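Local atomic coordinates of FMN reductase (NADPH) (Bacillus subtilis, PDB entry 3N2S), a protein that catalyses the NADPH-dependent reduction of FMN and also reduces nitroaromatic compounds, quinones and azo dyes. Residues A[20-23]-A[24-28]; A[60-63]-A[64-68]; A[141-144]-A[145-149]; A[232-235]-A[236-239]. One frame throughout, in Å; residues are numbered along the deposited sequence.

Contact 1: A[20-23]-A[24-28]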
# COMPACT_ATOMS: atom_id res chain seq x y z
N GLN A 20 1.26 21.03 18.99
CA GLN A 20 1.74 20.00 19.92
C GLN A 20 2.47 18.88 19.18
O GLN A 20 1.85 18.16 18.39
CB GLN A 20 0.59 19.42 20.76
CG GLN A 20 1.08 18.53 21.92
CD GLN A 20 -0.04 17.90 22.71
OE1 GLN A 20 -1.22 18.23 22.56
NE2 GLN A 20 0.30 16.96 23.57
N LEU A 21 3.77 18.74 19.44
CA LEU A 21 4.58 17.71 18.78
C LEU A 21 4.27 16.32 19.33
O LEU A 21 3.83 16.18 20.47
CB LEU A 21 6.10 18.02 18.88
CG LEU A 21 6.60 19.39 18.37
CD1 LEU A 21 8.03 19.63 18.79
CD2 LEU A 21 6.47 19.52 16.85
N LEU A 22 4.50 15.29 18.50
CA LEU A 22 4.35 13.91 18.94
C LEU A 22 5.50 13.64 19.90
O LEU A 22 6.59 14.16 19.71
CB LEU A 22 4.46 12.94 17.75
CG LEU A 22 3.39 13.04 16.65
CD1 LEU A 22 3.41 11.79 15.78
CD2 LEU A 22 1.97 13.24 17.23
N THR A 23 5.24 12.82 20.92
CA THR A 23 6.28 12.44 21.87
C THR A 23 7.16 11.34 21.23
O THR A 23 6.75 10.73 20.24
CB THR A 23 5.65 11.96 23.19
OG1 THR A 23 4.97 10.72 22.97
CG2 THR A 23 4.69 13.00 23.79
N ALA A 24 8.33 11.07 21.82
CA ALA A 24 9.22 10.01 21.33
C ALA A 24 8.54 8.65 21.46
O ALA A 24 8.72 7.80 20.59
CB ALA A 24 10.54 10.03 22.08
N GLU A 25 7.70 8.47 22.50
CA GLU A 25 6.93 7.24 22.75
C GLU A 25 5.86 7.03 21.64
O GLU A 25 5.68 5.91 21.17
CB GLU A 25 6.26 7.29 24.13
CG GLU A 25 5.47 6.03 24.49
CD GLU A 25 4.50 6.21 25.64
OE1 GLU A 25 3.53 6.99 25.48
OE2 GLU A 25 4.69 5.57 26.69
N GLU A 26 5.13 8.11 21.28
CA GLU A 26 4.11 8.06 20.21
C GLU A 26 4.77 7.71 18.87
O GLU A 26 4.24 6.85 18.16
CB GLU A 26 3.37 9.40 20.09
CG GLU A 26 2.35 9.63 21.20
CD GLU A 26 1.73 11.01 21.29
OE1 GLU A 26 2.38 12.00 20.88
OE2 GLU A 26 0.60 11.10 21.82
N ILE A 27 5.92 8.36 18.54
CA ILE A 27 6.68 8.10 17.29
C ILE A 27 7.14 6.64 17.28
O ILE A 27 7.01 5.96 16.26
CB ILE A 27 7.87 9.11 17.13
CG1 ILE A 27 7.35 10.55 16.88
CG2 ILE A 27 8.86 8.65 16.02
CD1 ILE A 27 8.38 11.67 17.09
N ASP A 28 7.69 6.18 18.43
CA ASP A 28 8.12 4.79 18.55
C ASP A 28 6.99 3.80 18.25
O ASP A 28 7.18 2.87 17.46
CB ASP A 28 8.73 4.53 19.93
CG ASP A 28 9.30 3.14 20.04
OD1 ASP A 28 10.36 2.90 19.43
OD2 ASP A 28 8.65 2.28 20.67
O HOH W 1 1.82 14.57 21.44
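T23 and E26 form a capping box at the start of helix 24-35, each side chain bonding to the backbone NH of the other. T23 is the N-cap. Its OG1 sits between its own backbone N and carbonyl carbon (chi1 68°), which turns the hydroxyl into the first helical turn, where it accepts E26 N at 3.1 Å. The return bond comes from T23 N, which points at E26 OE1 over 3.0 Å with a nearly straight N-H...O angle of 166°. The NH meets that oxygen on its anti side and 27° out of the carboxylate plane. E26 reaches back because CG lies anti to its carbonyl carbon and the chain runs extended beyond it, passing so close to the cap that CG is 3.3 Å from T23 OG1. OE1 also lies 3.4 Å from L22 CA, with the E26 chain crossing the L22 side chain at about a right angle. One water donates both to E26 OE1 (2.7 Å) and to L21 O (2.8 Å), carrying the polar network back into the preceding loop. Beside the box, L22 CB packs on I27 CG1 at 3.8 Å. Both residues also rest on H75 of strand 75-82, and I27 reaches Y182 of the second subunit. The box thus supplies acceptors for two NH groups where the helix begins, and the water and T23 N both give hydrogen to one carboxylate oxygen. Such donors, together with the positive end of the helix dipole, would probably favour the ionised form of E26.

Contact 2: A[60-63]-A[64-68]. With FMN (flavin mononucleotide), chain E.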
# COMPACT_ATOMS: atom_id res chain seq x y z
N LEU A 60 9.75 20.75 2.00
CA LEU A 60 8.84 19.69 1.56
C LEU A 60 7.43 20.23 1.35
O LEU A 60 6.78 19.86 0.38
CB LEU A 60 8.85 18.51 2.55
CG LEU A 60 10.19 17.74 2.68
CD1 LEU A 60 10.17 16.79 3.84
CD2 LEU A 60 10.59 17.04 1.36
N SER A 61 6.97 21.13 2.23
CA SER A 61 5.66 21.75 2.09
C SER A 61 5.59 22.48 0.74
O SER A 61 4.61 22.32 0.00
CB SER A 61 5.42 22.75 3.23
OG SER A 61 4.26 23.52 2.95
N VAL A 62 6.63 23.28 0.41
CA VAL A 62 6.71 24.04 -0.85
C VAL A 62 6.71 23.10 -2.04
O VAL A 62 5.89 23.26 -2.96
CB VAL A 62 7.92 25.02 -0.88
CG1 VAL A 62 8.07 25.66 -2.26
CG2 VAL A 62 7.77 26.08 0.19
N LEU A 63 7.60 22.09 -2.01
CA LEU A 63 7.71 21.09 -3.09
C LEU A 63 6.39 20.35 -3.27
O LEU A 63 6.03 20.06 -4.40
CB LEU A 63 8.88 20.11 -2.84
CG LEU A 63 10.29 20.73 -2.78
CD1 LEU A 63 11.33 19.75 -2.21
CD2 LEU A 63 10.70 21.29 -4.14
N ALA A 64 5.64 20.13 -2.18
CA ALA A 64 4.34 19.43 -2.21
C ALA A 64 3.18 20.29 -2.78
O ALA A 64 2.05 19.81 -2.94
CB ALA A 64 3.99 18.91 -0.82
N GLY A 65 3.48 21.54 -3.11
CA GLY A 65 2.53 22.49 -3.66
C GLY A 65 1.95 23.44 -2.62
O GLY A 65 0.79 23.83 -2.73
N ASN A 66 2.75 23.81 -1.60
CA ASN A 66 2.36 24.70 -0.49
C ASN A 66 1.23 24.12 0.35
O ASN A 66 0.08 24.58 0.31
CB ASN A 66 2.08 26.14 -0.96
CG ASN A 66 3.29 26.78 -1.57
OD1 ASN A 66 4.31 26.95 -0.94
ND2 ASN A 66 3.21 27.07 -2.84
N GLN A 67 1.55 23.06 1.08
CA GLN A 67 0.59 22.38 1.92
C GLN A 67 1.02 22.66 3.35
O GLN A 67 2.01 22.09 3.80
CB GLN A 67 0.54 20.88 1.57
CG GLN A 67 0.18 20.65 0.10
CD GLN A 67 -0.31 19.25 -0.16
OE1 GLN A 67 -1.14 18.74 0.57
NE2 GLN A 67 0.18 18.62 -1.23
N PRO A 68 0.36 23.62 4.05
CA PRO A 68 0.83 24.04 5.39
C PRO A 68 0.84 23.00 6.49
O PRO A 68 1.62 23.10 7.45
CB PRO A 68 -0.08 25.23 5.74
CG PRO A 68 -1.30 25.03 4.89
CD PRO A 68 -0.79 24.43 3.61
N1 FMN E . -4.32 15.17 0.62
C2 FMN E . -3.72 16.39 0.56
O2 FMN E . -4.25 17.38 1.09
N3 FMN E . -2.52 16.54 -0.07
C4 FMN E . -1.78 15.55 -0.67
O4 FMN E . -0.69 15.76 -1.22
C4A FMN E . -2.38 14.20 -0.61
N5 FMN E . -1.73 13.17 -1.10
C5A FMN E . -2.28 11.89 -0.88
C6 FMN E . -1.51 10.77 -1.30
C7 FMN E . -1.94 9.48 -1.02
C7M FMN E . -1.04 8.31 -1.39
C8 FMN E . -3.23 9.27 -0.40
C8M FMN E . -3.75 7.90 -0.15
C9 FMN E . -4.02 10.38 0.01
C9A FMN E . -3.58 11.70 -0.24
N10 FMN E . -4.27 12.86 0.23
C10 FMN E . -3.73 14.10 0.11
C1' FMN E . -5.57 12.69 0.91
C2' FMN E . -6.66 12.40 -0.13
O2' FMN E . -6.95 13.58 -0.75
C3' FMN E . -7.89 11.93 0.65
O3' FMN E . -7.53 10.68 1.30
C4' FMN E . -9.17 11.77 -0.29
O4' FMN E . -9.65 13.10 -0.59
C5' FMN E . -10.31 11.07 0.51
O5' FMN E . -10.59 11.92 1.67
P FMN E . -10.59 11.33 3.17
O1P FMN E . -11.65 10.25 3.29
O2P FMN E . -10.81 12.61 3.93
O3P FMN E . -9.14 10.87 3.39
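S61 and V62 accept from N66 and G65 in a Schellman motif at the C-terminal end of helix 54-63, and the loop that leaves it carries Q67 to the flavin. Among the backbone bonds, A64 N donates to L60 O (2.8 Å), the last regular helical bond here. G65, with a positive phi of 99°, reverses the chain so that its N reaches V62 O at 3.0 Å and N66 N comes to 2.9 Å from S61 O in a weak, bent bond. Q67 N adds another weak bond to S61 O.

One side chain ties the exit loop back to the helix: S61 OG, swung opposite the backbone N (chi1 169°), donates to Q67 O at 2.8 Å, approaching from above the carbonyl plane. The only side-chain pair across the turn is loose. V62 and N66 run side by side, with V62 CG2 3.7 Å from N66 OD1.

The remaining bonds belong to the amide of Q67, which reads the pyrimidine edge of FMN. Its OE1 accepts N3 of FMN at 2.7 Å, and its NE2 donates to O4 of FMN at 3.0 Å, a pair that matches donor to acceptor and settles which way the amide is flipped. The pocket is completed by Y69, G136 and R15 among others. A64 O lies in the plane of the Q67 amide and takes the other NE2 hydrogen, 2.8 Å from NE2 at 176°, with NE2 standing above the A64 carbonyl plane.

Contact 3: A[141-144]-A[145-149]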
# COMPACT_ATOMS: atom_id res chain seq x y z
N GLU A 141 8.15 17.06 -7.27
CA GLU A 141 9.57 17.38 -7.45
C GLU A 141 10.45 16.38 -6.71
O GLU A 141 11.19 16.76 -5.82
CB GLU A 141 9.84 18.81 -6.93
CG GLU A 141 8.99 19.89 -7.58
CD GLU A 141 9.68 21.20 -7.87
OE1 GLU A 141 9.07 22.26 -7.59
OE2 GLU A 141 10.81 21.18 -8.41
N LEU A 142 10.36 15.08 -7.05
CA LEU A 142 11.14 14.06 -6.35
C LEU A 142 12.66 14.28 -6.35
O LEU A 142 13.28 13.93 -5.36
CB LEU A 142 10.79 12.64 -6.81
CG LEU A 142 9.57 11.96 -6.21
CD1 LEU A 142 9.55 10.51 -6.63
CD2 LEU A 142 9.53 12.08 -4.63
N ASP A 143 13.24 14.89 -7.41
CA ASP A 143 14.68 15.17 -7.48
C ASP A 143 15.07 16.11 -6.35
O ASP A 143 16.05 15.87 -5.67
CB ASP A 143 15.10 15.74 -8.85
CG ASP A 143 16.57 15.51 -9.20
OD1 ASP A 143 17.45 16.04 -8.47
OD2 ASP A 143 16.85 14.84 -10.23
N LYS A 144 14.23 17.13 -6.08
CA LYS A 144 14.49 18.06 -4.98
C LYS A 144 14.20 17.43 -3.63
O LYS A 144 14.92 17.70 -2.67
CB LYS A 144 13.74 19.39 -5.19
CG LYS A 144 14.28 20.15 -6.40
CD LYS A 144 13.65 21.52 -6.58
CE LYS A 144 14.03 22.18 -7.90
NZ LYS A 144 15.51 22.33 -8.05
N VAL A 145 13.17 16.57 -3.53
CA VAL A 145 12.82 15.84 -2.30
C VAL A 145 13.99 14.90 -1.89
O VAL A 145 14.40 14.92 -0.73
CB VAL A 145 11.46 15.10 -2.43
CG1 VAL A 145 11.22 14.16 -1.26
CG2 VAL A 145 10.31 16.10 -2.56
N THR A 146 14.59 14.19 -2.89
CA THR A 146 15.73 13.31 -2.60
C THR A 146 16.94 14.11 -2.11
O THR A 146 17.70 13.60 -1.29
CB THR A 146 16.08 12.39 -3.80
OG1 THR A 146 16.46 13.18 -4.92
CG2 THR A 146 14.93 11.45 -4.18
N GLU A 147 17.09 15.38 -2.57
CA GLU A 147 18.17 16.25 -2.10
C GLU A 147 17.89 16.70 -0.65
O GLU A 147 18.82 16.73 0.15
CB GLU A 147 18.33 17.49 -2.99
CG GLU A 147 18.79 17.22 -4.40
CD GLU A 147 19.18 18.51 -5.09
OE1 GLU A 147 18.43 18.96 -5.98
OE2 GLU A 147 20.21 19.10 -4.70
N VAL A 148 16.62 17.04 -0.32
CA VAL A 148 16.24 17.45 1.05
C VAL A 148 16.52 16.29 2.03
O VAL A 148 17.12 16.50 3.10
CB VAL A 148 14.75 17.92 1.12
CG1 VAL A 148 14.28 18.09 2.57
CG2 VAL A 148 14.53 19.21 0.35
N LEU A 149 16.10 15.08 1.66
CA LEU A 149 16.22 13.89 2.51
C LEU A 149 17.54 13.15 2.36
O LEU A 149 17.79 12.21 3.12
CB LEU A 149 15.04 12.94 2.24
CG LEU A 149 13.62 13.54 2.39
CD1 LEU A 149 12.57 12.55 1.92
CD2 LEU A 149 13.33 13.96 3.82
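Helix 142-149, the short helix that follows strand 131-135, opens here with its first turns, E141 standing at the N-cap position. The regular i to i+4 ladder runs from V145 N to E141 O (3.0 Å), from T146 N to L142 O (2.8 Å) and from V148 N to K144 O. The rung from E147 N to D143 O is stretched to 3.3 Å and weak. That carbonyl has a second donor: T146 OG1, which a chi1 of 62° folds back along the helix, donates to D143 O at 2.8 Å, coming from above the carbonyl plane. The same hydroxyl is hydrogen-bonded to Y240 OH of helix 237-243, linking the two helices.

On the buried side, L142 CD2 approaches V145 CB at 4.2 Å, and both residues pack on P157 of strand 155-164. On the outer side, D143 OD1 and E147 OE1 come within 4.0 Å, their carboxylate planes 87° apart and the side chains crossing. E147 CG also lies over D143 O, at 3.3 Å. K144 NZ stands 4.9 Å from E147 OE1, too far for a direct salt bridge.

The two like charges would probably repel, and the nearby lysine may partly offset this. T146 OG1, by contrast, spends its hydrogen on D143 O within the helix itself, so in its bond with Y240 OH it is probably the acceptor.

Contact 4: A[232-235]-A[236-239]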
# COMPACT_ATOMS: atom_id res chain seq x y z
N LYS A 232 -1.03 18.65 -13.73
CA LYS A 232 0.25 18.21 -13.10
C LYS A 232 0.39 16.66 -13.21
O LYS A 232 0.36 15.97 -12.19
CB LYS A 232 0.32 18.68 -11.64
N PRO A 233 0.40 16.10 -14.45
CA PRO A 233 0.39 14.64 -14.61
C PRO A 233 1.62 13.87 -14.12
O PRO A 233 1.57 12.65 -14.02
CB PRO A 233 0.18 14.45 -16.12
CG PRO A 233 0.72 15.68 -16.72
CD PRO A 233 0.39 16.77 -15.77
N ARG A 234 2.72 14.61 -13.81
CA ARG A 234 4.00 14.06 -13.31
C ARG A 234 4.63 13.03 -14.28
O ARG A 234 5.12 11.97 -13.87
CB ARG A 234 3.85 13.49 -11.89
CG ARG A 234 3.42 14.52 -10.84
CD ARG A 234 2.96 13.86 -9.55
NE ARG A 234 2.43 14.85 -8.60
CZ ARG A 234 1.63 14.56 -7.58
NH1 ARG A 234 1.26 13.31 -7.35
NH2 ARG A 234 1.18 15.52 -6.79
N THR A 235 4.60 13.36 -15.59
CA THR A 235 5.16 12.51 -16.67
C THR A 235 6.67 12.22 -16.48
O THR A 235 7.11 11.13 -16.83
CB THR A 235 4.87 13.13 -18.05
OG1 THR A 235 5.61 14.35 -18.18
CG2 THR A 235 3.41 13.40 -18.26
N TYR A 236 7.42 13.17 -15.89
CA TYR A 236 8.87 13.07 -15.61
C TYR A 236 9.21 11.81 -14.79
O TYR A 236 10.34 11.33 -14.85
CB TYR A 236 9.40 14.34 -14.92
CG TYR A 236 9.25 14.34 -13.41
CD1 TYR A 236 10.29 13.95 -12.58
CD2 TYR A 236 8.05 14.72 -12.80
CE1 TYR A 236 10.15 13.90 -11.20
CE2 TYR A 236 7.89 14.69 -11.41
CZ TYR A 236 8.96 14.29 -10.62
OH TYR A 236 8.84 14.26 -9.26
N LEU A 237 8.23 11.30 -13.99
CA LEU A 237 8.43 10.10 -13.16
C LEU A 237 8.72 8.85 -13.99
O LEU A 237 9.38 7.95 -13.49
CB LEU A 237 7.26 9.87 -12.19
CG LEU A 237 7.14 10.92 -11.04
CD1 LEU A 237 5.85 10.74 -10.28
CD2 LEU A 237 8.32 10.80 -10.07
N ASN A 238 8.24 8.78 -15.25
CA ASN A 238 8.51 7.65 -16.16
C ASN A 238 10.02 7.39 -16.22
O ASN A 238 10.46 6.25 -16.02
CB ASN A 238 7.98 7.96 -17.58
CG ASN A 238 6.49 8.06 -17.70
OD1 ASN A 238 5.73 7.88 -16.74
ND2 ASN A 238 6.03 8.39 -18.90
N ASP A 239 10.81 8.48 -16.40
CA ASP A 239 12.26 8.40 -16.46
C ASP A 239 12.90 8.56 -15.11
O ASP A 239 13.91 7.90 -14.87
CB ASP A 239 12.84 9.45 -17.43
CG ASP A 239 12.36 9.26 -18.86
OD1 ASP A 239 12.31 8.09 -19.33
OD2 ASP A 239 12.02 10.26 -19.51
O HOH W 2 4.64 9.45 -14.72
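R234 and T235 meet the start of helix 237-243 through a type I beta turn running from R234 to L237. Y236 comes first. With chi1 at 86° its ring swings back alongside the preceding chain, so that CD2 lies 4.1 Å from the carbonyl carbon of R234, an oblique approach. The hydroxyl is hydrogen-bonded to R139 O, and one face of the ring carries L237 CG, 3.8 Å above the plane and offset toward the rim.

L237 N closes the turn by donating to R234 O at 3.2 Å, from above the carbonyl plane rather than along a lone pair. The leucine side chain lies over the same residue, with CD1 3.8 Å from R234 CB. Beyond that carbon, the extended R234 chain leads off to N140 OD1 through NE and to E105 of the second subunit through NH1, in a salt bridge.

N238 N follows with a 3.0 Å bond to T235 O, again from above the carbonyl plane. Its amide folds close to that carbonyl, and one water bridges R234 O (2.7 Å) and N238 OD1 (2.8 Å), donating to both. N238 OD1 also accepts T104 N of the second subunit.

R234 O therefore accepts two hydrogen bonds, from L237 N and from the water, and N238 OD1 likewise accepts two, from the water and from T104 N. The salt bridge of R234 and the bond at N238 OD1 join this turn to the second subunit, alongside packing of L237 on E105 of that subunit.

Contacts 2, 3 and 4 form a connected group, whereas contact 1 stands apart, its centre 35 Å from that of contact 4 on the opposite side of the chain's centre. Helix 54-63 packs on helix 142-149 where L63 CD2 meets K144 CB at 3.7 Å and L60 CD2 meets V145 CG1 at 3.9 Å. Contact 3 in turn joins contact 4: Y236 OH probably hydrogen-bonds L142 N at 2.8 Å, and L142 CD1 packs on L237 CD2. Contact 2 alone bonds the flavin directly; R234 lies about 6 Å and V145 about 11 Å from an FMN. Contacts 1, 3 and 4 all touch the second subunit.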